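Local coordinates for cytochrome oxidase subunit II (Rhodothermus marinus, PDB 1W2L), which carries a covalently bound heme c in the cytochrome c domain of a caa3 oxygen reductase and probably passes electrons towards its copper A centre, at residues A52-P64 / L83-K96. Numbering follows the deposited sequence.
Sequences ADENYLRESILQP and LSEREVAALIEFIK. With HEC (heme c), chain B; ACT (acetate ion), chain D.
Lys96 NZ, on helix 85-96, is gripped by several oxygens, among them Glu54 OE1 across the contact, in a long salt bridge of 3.5 Å. It also bonds to Glu93 OE1 at 3.2 Å, through that oxygen's syn lone pair, and donates to a water that in turn reaches Glu54 OE2 and Glu93 OE1. Lysine and water thus mediate between two carboxylates that would otherwise probably repel each other. This network bridges one end of a helix pair of the cytochrome c fold, in which helix 54-62 flanks the heme and the C-terminal helix 85-96 crosses helix 54-62 at 123°, the axes 10.2 Å apart at their closest. At the centre Ile92 is a knob in a hole formed by Glu54, Leu57, Arg58 and Ile61; its CD1 approaches Arg58 N to 3.6 Å and also meets Leu57 CB. Towards the start of helix 85-96, Arg58 holds CG opposite its own N (chi1 179°) and runs extended to Glu85, whose carboxylate comes to the guanidinium edge with the two planes 66° apart. Arg58 NH2 to Glu85 OE1 is the straightest of the three bonds, though its very short length is doubtful; both bonds from Arg58 NH1 are weak and bent. Leu62 CD1 lies over the centre of one guanidinium face, 3.7 Å above its plane. A methionine in place of Arg58 would probably leave the Glu85 carboxylate without its charged mate and free to turn, and Leu62 CD1 without the flat group it covers. Helix 54-62 also presents Leu57, Ser60 and Ile61 to the heme, and Leu91 of the other helix packs on Leu12 of helix 5-15. Tyr56 OH hydrogen-bonds heme propionate O2A, which lies at the ring edge, 2.6 Å from the hydroxyl oxygen.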
loop_
_atom_site.group_PDB
_atom_site.type_symbol
_atom_site.label_atom_id
_atom_site.label_comp_id
_atom_site.label_asym_id
_atom_site.label_seq_id
_atom_site.Cartn_x
_atom_site.Cartn_y
_atom_site.Cartn_z
ATOM N N ALA A 52 6.030 -4.739 7.584
ATOM C CA ALA A 52 4.793 -4.336 6.950
ATOM C C ALA A 52 3.607 -5.111 7.507
ATOM O O ALA A 52 3.098 -6.058 6.917
ATOM C CB ALA A 52 4.887 -4.453 5.423
ATOM N N ASP A 53 3.164 -4.659 8.664
ATOM C CA ASP A 53 1.968 -5.168 9.342
ATOM C C ASP A 53 0.764 -4.279 8.982
ATOM O O ASP A 53 0.850 -3.373 8.170
ATOM C CB ASP A 53 2.223 -5.274 10.833
ATOM C CG ASP A 53 2.567 -3.975 11.511
ATOM O OD1 ASP A 53 2.383 -2.894 10.940
ATOM O OD2 ASP A 53 3.024 -4.036 12.688
ATOM N N GLU A 54 -0.382 -4.631 9.558
ATOM C CA GLU A 54 -1.605 -3.918 9.224
ATOM C C GLU A 54 -1.490 -2.434 9.490
ATOM O O GLU A 54 -1.913 -1.590 8.680
ATOM C CB GLU A 54 -2.772 -4.479 10.016
ATOM C CG GLU A 54 -4.147 -4.310 9.503
ATOM C CD GLU A 54 -5.013 -5.551 9.315
ATOM O OE1 GLU A 54 -4.542 -6.718 9.151
ATOM O OE2 GLU A 54 -6.238 -5.447 9.265
ATOM N N ASN A 55 -0.915 -2.079 10.666
ATOM C CA ASN A 55 -0.736 -0.675 10.991
ATOM C C ASN A 55 0.159 0.044 10.004
ATOM O O ASN A 55 -0.082 1.218 9.652
ATOM C CB ASN A 55 -0.198 -0.494 12.401
ATOM C CG ASN A 55 -1.292 -0.641 13.438
ATOM O OD1 ASN A 55 -2.439 -0.496 13.119
ATOM N ND2 ASN A 55 -0.930 -0.951 14.628
ATOM N N TYR A 56 1.223 -0.603 9.546
ATOM C CA TYR A 56 2.069 0.034 8.551
ATOM C C TYR A 56 1.332 0.280 7.250
ATOM O O TYR A 56 1.500 1.326 6.623
ATOM C CB TYR A 56 3.336 -0.817 8.312
ATOM C CG TYR A 56 4.090 -0.344 7.090
ATOM C CD1 TYR A 56 4.839 0.820 7.172
ATOM C CD2 TYR A 56 4.021 -0.971 5.883
ATOM C CE1 TYR A 56 5.524 1.305 6.077
ATOM C CE2 TYR A 56 4.705 -0.493 4.777
ATOM C CZ TYR A 56 5.458 0.652 4.874
ATOM O OH TYR A 56 6.138 1.157 3.806
ATOM N N LEU A 57 0.544 -0.679 6.808
ATOM C CA LEU A 57 -0.218 -0.498 5.582
ATOM C C LEU A 57 -1.209 0.650 5.747
ATOM O O LEU A 57 -1.369 1.483 4.865
ATOM C CB LEU A 57 -0.898 -1.797 5.176
ATOM C CG LEU A 57 0.030 -2.964 4.854
ATOM C CD1 LEU A 57 -0.784 -4.214 4.507
ATOM C CD2 LEU A 57 0.972 -2.606 3.727
ATOM N N ARG A 58 -1.888 0.700 6.885
ATOM C CA ARG A 58 -2.867 1.740 7.177
ATOM C C ARG A 58 -2.180 3.097 7.162
ATOM O O ARG A 58 -2.704 4.057 6.552
ATOM C CB ARG A 58 -3.636 1.446 8.498
ATOM C CG ARG A 58 -4.661 2.433 8.966
ATOM C CD ARG A 58 -5.143 1.990 10.386
ATOM N NE ARG A 58 -6.048 3.092 10.752
ATOM C CZ ARG A 58 -7.281 3.266 10.400
ATOM N NH1 ARG A 58 -7.827 2.322 9.612
ATOM N NH2 ARG A 58 -7.975 4.342 10.825
ATOM N N GLU A 59 -1.064 3.213 7.830
ATOM C CA GLU A 59 -0.299 4.456 7.948
ATOM C C GLU A 59 0.178 4.899 6.553
ATOM O O GLU A 59 0.186 6.064 6.187
ATOM C CB GLU A 59 0.909 4.373 8.847
ATOM C CG GLU A 59 1.858 5.542 8.964
ATOM C CD GLU A 59 3.294 5.410 9.399
ATOM O OE1 GLU A 59 4.087 4.502 8.997
ATOM O OE2 GLU A 59 3.732 6.278 10.208
ATOM N N SER A 60 0.615 3.948 5.740
ATOM C CA SER A 60 1.104 4.227 4.414
ATOM C C SER A 60 0.004 4.828 3.521
ATOM O O SER A 60 0.313 5.718 2.698
ATOM C CB SER A 60 1.649 2.954 3.762
ATOM O OG SER A 60 2.811 2.496 4.391
ATOM N N ILE A 61 -1.208 4.386 3.698
ATOM C CA ILE A 61 -2.337 4.834 2.886
ATOM C C ILE A 61 -2.911 6.136 3.419
ATOM O O ILE A 61 -3.176 7.074 2.651
ATOM C CB ILE A 61 -3.410 3.707 2.837
ATOM C CG1 ILE A 61 -2.866 2.472 2.125
ATOM C CG2 ILE A 61 -4.680 4.213 2.173
ATOM C CD1 ILE A 61 -3.718 1.232 2.296
ATOM N N LEU A 62 -3.133 6.229 4.718
ATOM C CA LEU A 62 -3.783 7.345 5.382
ATOM C C LEU A 62 -2.894 8.469 5.805
ATOM O O LEU A 62 -3.388 9.600 5.961
ATOM C CB LEU A 62 -4.554 6.925 6.636
ATOM C CG LEU A 62 -5.760 6.034 6.364
ATOM C CD1 LEU A 62 -6.343 5.552 7.669
ATOM C CD2 LEU A 62 -6.822 6.806 5.580
ATOM N N GLN A 63 -1.615 8.196 5.913
ATOM C CA GLN A 63 -0.614 9.206 6.212
ATOM C C GLN A 63 0.468 9.119 5.151
ATOM O O GLN A 63 1.620 8.955 5.504
ATOM C CB GLN A 63 -0.064 9.069 7.645
ATOM C CG GLN A 63 -1.088 9.084 8.774
ATOM C CD GLN A 63 -0.371 8.663 10.072
ATOM O OE1 GLN A 63 -0.644 7.605 10.626
ATOM N NE2 GLN A 63 0.548 9.505 10.490
ATOM N N PRO A 64 0.098 9.347 3.871
ATOM C CA PRO A 64 1.058 9.253 2.778
ATOM C C PRO A 64 2.175 10.265 3.011
ATOM O O PRO A 64 1.921 11.378 3.471
ATOM C CB PRO A 64 0.151 9.630 1.611
ATOM C CG PRO A 64 -0.797 10.642 2.165
ATOM C CD PRO A 64 -1.212 9.850 3.401
ATOM N N LEU A 83 -9.917 8.259 2.568
ATOM C CA LEU A 83 -10.594 6.976 2.448
ATOM C C LEU A 83 -11.306 6.590 3.743
ATOM O O LEU A 83 -10.814 6.812 4.853
ATOM C CB LEU A 83 -9.593 5.874 2.071
ATOM C CG LEU A 83 -8.983 5.976 0.676
ATOM C CD1 LEU A 83 -7.794 5.060 0.568
ATOM C CD2 LEU A 83 -10.024 5.690 -0.398
ATOM N N SER A 84 -12.460 5.959 3.573
ATOM C CA SER A 84 -13.259 5.495 4.701
ATOM C C SER A 84 -12.643 4.259 5.372
ATOM O O SER A 84 -11.783 3.600 4.799
ATOM C CB SER A 84 -14.663 5.102 4.267
ATOM O OG SER A 84 -14.584 3.866 3.560
ATOM N N GLU A 85 -13.091 3.948 6.598
ATOM C CA GLU A 85 -12.571 2.795 7.309
ATOM C C GLU A 85 -12.802 1.499 6.515
ATOM O O GLU A 85 -11.919 0.640 6.486
ATOM C CB GLU A 85 -13.177 2.723 8.720
ATOM C CG GLU A 85 -12.505 3.767 9.632
ATOM C CD GLU A 85 -11.043 3.541 9.970
ATOM O OE1 GLU A 85 -10.128 4.299 9.576
ATOM O OE2 GLU A 85 -10.741 2.563 10.708
ATOM N N ARG A 86 -13.949 1.359 5.875
ATOM C CA ARG A 86 -14.242 0.131 5.094
ATOM C C ARG A 86 -13.291 0.047 3.917
ATOM O O ARG A 86 -12.776 -1.007 3.613
ATOM C CB ARG A 86 -15.709 0.112 4.638
ATOM C CG ARG A 86 -16.186 -0.887 3.622
ATOM C CD ARG A 86 -17.708 -0.830 3.407
ATOM N NE ARG A 86 -18.129 -1.846 2.449
ATOM C CZ ARG A 86 -18.567 -2.591 1.490
ATOM N NH1 ARG A 86 -19.253 -2.071 0.440
ATOM N NH2 ARG A 86 -18.416 -3.937 1.409
ATOM N N GLU A 87 -13.073 1.173 3.232
ATOM C CA GLU A 87 -12.202 1.171 2.053
ATOM C C GLU A 87 -10.782 0.841 2.446
ATOM O O GLU A 87 -10.127 0.102 1.733
ATOM C CB GLU A 87 -12.258 2.552 1.392
ATOM C CG GLU A 87 -13.599 2.786 0.681
ATOM C CD GLU A 87 -13.747 4.204 0.146
ATOM O OE1 GLU A 87 -13.243 5.146 0.814
ATOM O OE2 GLU A 87 -14.376 4.424 -0.917
ATOM N N VAL A 88 -10.275 1.388 3.554
ATOM C CA VAL A 88 -8.905 1.057 3.972
ATOM C C VAL A 88 -8.822 -0.430 4.296
ATOM O O VAL A 88 -7.868 -1.108 3.911
ATOM C CB VAL A 88 -8.453 1.923 5.167
ATOM C CG1 VAL A 88 -7.117 1.466 5.714
ATOM C CG2 VAL A 88 -8.395 3.386 4.707
ATOM N N ALA A 89 -9.800 -0.925 5.054
ATOM C CA ALA A 89 -9.789 -2.323 5.424
ATOM C C ALA A 89 -9.790 -3.218 4.176
ATOM O O ALA A 89 -9.098 -4.258 4.132
ATOM C CB ALA A 89 -10.970 -2.668 6.309
ATOM N N ALA A 90 -10.570 -2.843 3.178
ATOM C CA ALA A 90 -10.676 -3.600 1.936
ATOM C C ALA A 90 -9.378 -3.602 1.162
ATOM O O ALA A 90 -8.915 -4.641 0.719
ATOM C CB ALA A 90 -11.794 -3.015 1.059
ATOM N N LEU A 91 -8.762 -2.445 1.029
ATOM C CA LEU A 91 -7.475 -2.370 0.348
ATOM C C LEU A 91 -6.457 -3.241 1.050
ATOM O O LEU A 91 -5.651 -3.906 0.432
ATOM C CB LEU A 91 -6.974 -0.923 0.258
ATOM C CG LEU A 91 -7.671 -0.080 -0.816
ATOM C CD1 LEU A 91 -7.500 1.387 -0.523
ATOM C CD2 LEU A 91 -7.196 -0.387 -2.216
ATOM N N ILE A 92 -6.435 -3.195 2.381
ATOM C CA ILE A 92 -5.468 -4.019 3.124
ATOM C C ILE A 92 -5.739 -5.503 2.944
ATOM O O ILE A 92 -4.782 -6.268 2.797
ATOM C CB ILE A 92 -5.398 -3.519 4.572
ATOM C CG1 ILE A 92 -4.738 -2.139 4.547
ATOM C CG2 ILE A 92 -4.627 -4.507 5.439
ATOM C CD1 ILE A 92 -4.647 -1.436 5.880
ATOM N N GLU A 93 -7.014 -5.904 2.958
ATOM C CA GLU A 93 -7.316 -7.315 2.721
ATOM C C GLU A 93 -6.802 -7.764 1.350
ATOM O O GLU A 93 -6.214 -8.838 1.186
ATOM C CB GLU A 93 -8.797 -7.573 2.904
ATOM C CG GLU A 93 -9.164 -7.638 4.373
ATOM C CD GLU A 93 -8.265 -8.403 5.322
ATOM O OE1 GLU A 93 -7.642 -7.763 6.201
ATOM O OE2 GLU A 93 -8.144 -9.628 5.157
ATOM N N PHE A 94 -7.012 -6.909 0.353
ATOM C CA PHE A 94 -6.511 -7.218 -0.988
ATOM C C PHE A 94 -4.989 -7.301 -0.991
ATOM O O PHE A 94 -4.399 -8.245 -1.532
ATOM C CB PHE A 94 -6.980 -6.148 -1.961
ATOM C CG PHE A 94 -6.398 -6.266 -3.352
ATOM C CD1 PHE A 94 -6.922 -7.214 -4.236
ATOM C CD2 PHE A 94 -5.351 -5.508 -3.794
ATOM C CE1 PHE A 94 -6.401 -7.349 -5.521
ATOM C CE2 PHE A 94 -4.833 -5.627 -5.071
ATOM C CZ PHE A 94 -5.349 -6.554 -5.954
ATOM N N ILE A 95 -4.316 -6.345 -0.353
ATOM C CA ILE A 95 -2.833 -6.397 -0.297
ATOM C C ILE A 95 -2.353 -7.653 0.400
ATOM O O ILE A 95 -1.396 -8.259 -0.105
ATOM C CB ILE A 95 -2.222 -5.144 0.368
ATOM C CG1 ILE A 95 -2.498 -3.919 -0.470
ATOM C CG2 ILE A 95 -0.748 -5.328 0.681
ATOM C CD1 ILE A 95 -2.143 -2.643 0.257
ATOM N N LYS A 96 -2.957 -8.021 1.517
ATOM C CA LYS A 96 -2.435 -9.146 2.299
ATOM C C LYS A 96 -2.415 -10.424 1.515
ATOM O O LYS A 96 -1.596 -11.298 1.809
ATOM C CB LYS A 96 -3.279 -9.395 3.553
ATOM C CG LYS A 96 -3.085 -8.392 4.653
ATOM C CD LYS A 96 -3.822 -8.628 5.942
ATOM C CE LYS A 96 -4.605 -9.893 6.100
ATOM N NZ LYS A 96 -5.340 -9.685 7.429
HETATM FE FE HEC B . 1.366 3.839 -2.917
HETATM C CHA HEC B . 4.165 3.215 -1.062
HETATM C CHB HEC B . -0.435 1.790 -0.873
HETATM C CHC HEC B . -1.423 4.541 -4.715
HETATM C CHD HEC B . 3.260 5.582 -5.168
HETATM N NA HEC B . 1.791 2.740 -1.272
HETATM C C1A HEC B . 3.015 2.639 -0.640
HETATM C C2A HEC B . 2.884 1.634 0.385
HETATM C C3A HEC B . 1.595 1.278 0.472
HETATM C C4A HEC B . 0.872 1.965 -0.587
HETATM C CMA HEC B . 0.953 0.224 1.373
HETATM C CAA HEC B . 4.086 1.059 1.145
HETATM C CBA HEC B . 4.685 0.002 0.221
HETATM C CGA HEC B . 5.965 -0.750 0.723
HETATM O O1A HEC B . 6.506 -1.386 -0.149
HETATM O O2A HEC B . 6.330 -0.573 1.915
HETATM N NB HEC B . -0.564 3.261 -2.816
HETATM C C1B HEC B . -1.063 2.405 -1.944
HETATM C C2B HEC B . -2.506 2.187 -2.199
HETATM C C3B HEC B . -2.789 3.028 -3.246
HETATM C C4B HEC B . -1.586 3.671 -3.664
HETATM C CMB HEC B . -3.378 1.239 -1.483
HETATM C CAB HEC B . -4.121 3.268 -3.916
HETATM C CBB HEC B . -5.171 3.703 -2.865
HETATM N NC HEC B . 0.968 4.885 -4.562
HETATM C C1C HEC B . -0.284 5.032 -5.156
HETATM C C2C HEC B . -0.094 5.846 -6.384
HETATM C C3C HEC B . 1.200 6.131 -6.493
HETATM C C4C HEC B . 1.882 5.562 -5.366
HETATM C CMC HEC B . -1.260 6.197 -7.309
HETATM C CAC HEC B . 1.939 6.780 -7.670
HETATM C CBC HEC B . 1.534 8.179 -8.070
HETATM N ND HEC B . 3.318 4.335 -3.047
HETATM C C1D HEC B . 3.900 5.022 -4.070
HETATM C C2D HEC B . 5.330 5.098 -3.875
HETATM C C3D HEC B . 5.544 4.459 -2.726
HETATM C C4D HEC B . 4.325 3.980 -2.188
HETATM C CMD HEC B . 6.270 5.739 -4.806
HETATM C CAD HEC B . 6.946 4.235 -2.036
HETATM C CBD HEC B . 7.387 5.460 -1.238
HETATM C CGD HEC B . 6.666 5.537 0.065
HETATM O O1D HEC B . 5.827 6.458 0.284
HETATM O O2D HEC B . 6.884 4.632 0.926
HETATM C C ACT D . -0.411 -7.381 11.918
HETATM O O ACT D . -0.625 -7.239 10.684
HETATM O OXT ACT D . -0.268 -6.584 12.830
HETATM C CH3 ACT D . -0.339 -8.876 12.361
HETATM O O HOH W 1 -6.904 -8.001 8.598
#